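Local structure of putative Nudix hydrolase DR_0079 (Deinococcus radiodurans, 2O5F) at residues A[78-82]-A[115-121]. The protein hydrolyses nucleoside di- and triphosphates to monophosphates with the help of magnesium, with a marked preference for CDP and CTP. Coordinates in Å, arbitrary orientation, origin at the centre of the assembly. Numbering follows the deposited sequence.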
# COMPACT_ATOMS: atom_id res chain seq x y z
N TYR A 78 -9.81 -0.54 -7.97
CA TYR A 78 -8.48 -0.34 -7.41
C TYR A 78 -8.04 1.12 -7.49
O TYR A 78 -7.54 1.68 -6.51
CB TYR A 78 -7.46 -1.22 -8.14
CG TYR A 78 -7.49 -2.69 -7.75
CD1 TYR A 78 -6.91 -3.13 -6.56
CD2 TYR A 78 -8.09 -3.64 -8.58
CE1 TYR A 78 -6.91 -4.48 -6.21
CE2 TYR A 78 -8.10 -5.00 -8.24
CZ TYR A 78 -7.51 -5.41 -7.06
OH TYR A 78 -7.50 -6.74 -6.73
N GLU A 79 -8.23 1.75 -8.65
CA GLU A 79 -7.84 3.15 -8.83
C GLU A 79 -8.60 4.07 -7.86
O GLU A 79 -8.01 5.00 -7.30
CB GLU A 79 -8.10 3.59 -10.27
CG GLU A 79 -7.54 4.98 -10.59
CD GLU A 79 -7.91 5.45 -11.99
OE1 GLU A 79 -8.09 4.60 -12.88
OE2 GLU A 79 -8.01 6.69 -12.19
N GLU A 80 -9.89 3.83 -7.68
CA GLU A 80 -10.68 4.66 -6.79
C GLU A 80 -10.20 4.53 -5.34
O GLU A 80 -10.16 5.52 -4.61
CB GLU A 80 -12.16 4.28 -6.89
CG GLU A 80 -12.78 4.63 -8.24
CD GLU A 80 -14.15 4.04 -8.44
OE1 GLU A 80 -14.55 3.16 -7.64
OE2 GLU A 80 -14.84 4.44 -9.41
N ALA A 81 -9.83 3.32 -4.94
CA ALA A 81 -9.35 3.12 -3.58
C ALA A 81 -8.02 3.86 -3.41
O ALA A 81 -7.74 4.45 -2.36
CB ALA A 81 -9.16 1.63 -3.30
N PHE A 82 -7.21 3.81 -4.46
CA PHE A 82 -5.91 4.47 -4.46
C PHE A 82 -6.10 5.97 -4.29
O PHE A 82 -5.50 6.58 -3.40
CB PHE A 82 -5.18 4.14 -5.78
CG PHE A 82 -3.86 4.86 -5.96
CD1 PHE A 82 -3.03 5.12 -4.89
CD2 PHE A 82 -3.45 5.24 -7.24
CE1 PHE A 82 -1.81 5.76 -5.07
CE2 PHE A 82 -2.23 5.87 -7.43
CZ PHE A 82 -1.40 6.14 -6.35
N PHE A 115 -5.09 -9.68 -2.43
CA PHE A 115 -5.00 -9.38 -3.84
C PHE A 115 -4.69 -7.90 -3.85
O PHE A 115 -5.19 -7.15 -3.01
CB PHE A 115 -6.33 -9.68 -4.53
CG PHE A 115 -6.47 -11.11 -4.94
CD1 PHE A 115 -5.87 -11.57 -6.11
CD2 PHE A 115 -7.16 -12.01 -4.14
CE1 PHE A 115 -5.96 -12.90 -6.48
CE2 PHE A 115 -7.25 -13.36 -4.50
CZ PHE A 115 -6.64 -13.80 -5.68
N MET A 116 -3.87 -7.45 -4.79
CA MET A 116 -3.54 -6.05 -4.78
C MET A 116 -2.95 -5.49 -6.05
O MET A 116 -2.42 -6.21 -6.90
CB MET A 116 -2.53 -5.77 -3.66
CG MET A 116 -1.22 -6.54 -3.81
SD MET A 116 -0.03 -6.11 -2.52
CE MET A 116 -0.65 -7.00 -1.10
N CYS A 117 -3.08 -4.19 -6.17
CA CYS A 117 -2.49 -3.47 -7.26
C CYS A 117 -1.54 -2.54 -6.52
O CYS A 117 -1.93 -1.93 -5.51
CB CYS A 117 -3.51 -2.65 -8.04
SG CYS A 117 -2.77 -1.86 -9.49
N VAL A 118 -0.31 -2.47 -7.00
CA VAL A 118 0.71 -1.61 -6.41
C VAL A 118 0.96 -0.51 -7.43
O VAL A 118 1.11 -0.77 -8.62
CB VAL A 118 2.03 -2.39 -6.16
CG1 VAL A 118 3.00 -1.54 -5.34
CG2 VAL A 118 1.73 -3.70 -5.45
N TYR A 119 0.98 0.73 -6.96
CA TYR A 119 1.19 1.89 -7.82
C TYR A 119 2.46 2.62 -7.44
O TYR A 119 3.00 2.44 -6.35
CB TYR A 119 0.03 2.86 -7.65
CG TYR A 119 -1.32 2.29 -7.98
CD1 TYR A 119 -1.77 2.23 -9.30
CD2 TYR A 119 -2.15 1.79 -6.98
CE1 TYR A 119 -3.01 1.71 -9.61
CE2 TYR A 119 -3.40 1.26 -7.28
CZ TYR A 119 -3.82 1.22 -8.59
OH TYR A 119 -5.06 0.71 -8.89
N GLU A 120 2.94 3.46 -8.36
CA GLU A 120 4.10 4.27 -8.07
C GLU A 120 3.70 5.72 -8.36
O GLU A 120 3.22 6.03 -9.45
CB GLU A 120 5.30 3.88 -8.95
CG GLU A 120 6.52 4.74 -8.68
CD GLU A 120 7.73 4.32 -9.49
OE1 GLU A 120 7.71 4.50 -10.73
OE2 GLU A 120 8.70 3.81 -8.89
N LEU A 121 3.86 6.57 -7.36
CA LEU A 121 3.54 7.99 -7.47
C LEU A 121 4.88 8.71 -7.60
O LEU A 121 5.83 8.38 -6.88
CB LEU A 121 2.81 8.46 -6.20
CG LEU A 121 1.85 9.65 -6.26
CD1 LEU A 121 0.62 9.27 -7.08
CD2 LEU A 121 1.41 10.04 -4.84
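Tyr119, Phe82 and Tyr78 account for most of the 371 Å² buried where the first turn of helix 78-90 lies on the inner strand 115-122. The rings of Phe82 and Tyr119 form an offset stack, with planes only 2° apart and centroids 4.3 Å from each other; Phe82 CG comes to 3.7 Å from Tyr119 CD2, and Tyr119 CB adds a CH-pi contact over the Phe82 face. Trp99, on the neighbouring strand 98-105, meets both rings steeply, extending the aromatic cluster. Beyond the stack, Phe82 CZ reaches Leu121 CD1 at 3.8 Å. One helical turn earlier, Tyr78 lies along the strand: its CD1 packs against Cys117 CB at 3.7 Å and its OH passes Phe115 CB at 3.9 Å before hydrogen-bonding to Asp16. Tyr119 OH reaches the start of the helix, 3.2 Å from Tyr78 CB. Cys117, Tyr119 and Leu121 all point toward the helix; the axes of segments 78-82 and 115-121 cross at -59° and approach to 9.7 Å. This is the Nudix fold's packing of the Nudix-box helix on the central mixed sheet; Phe82 lies on the helix's buried side, and the same helix carries Glu85 and Glu89, the probable magnesium ligands.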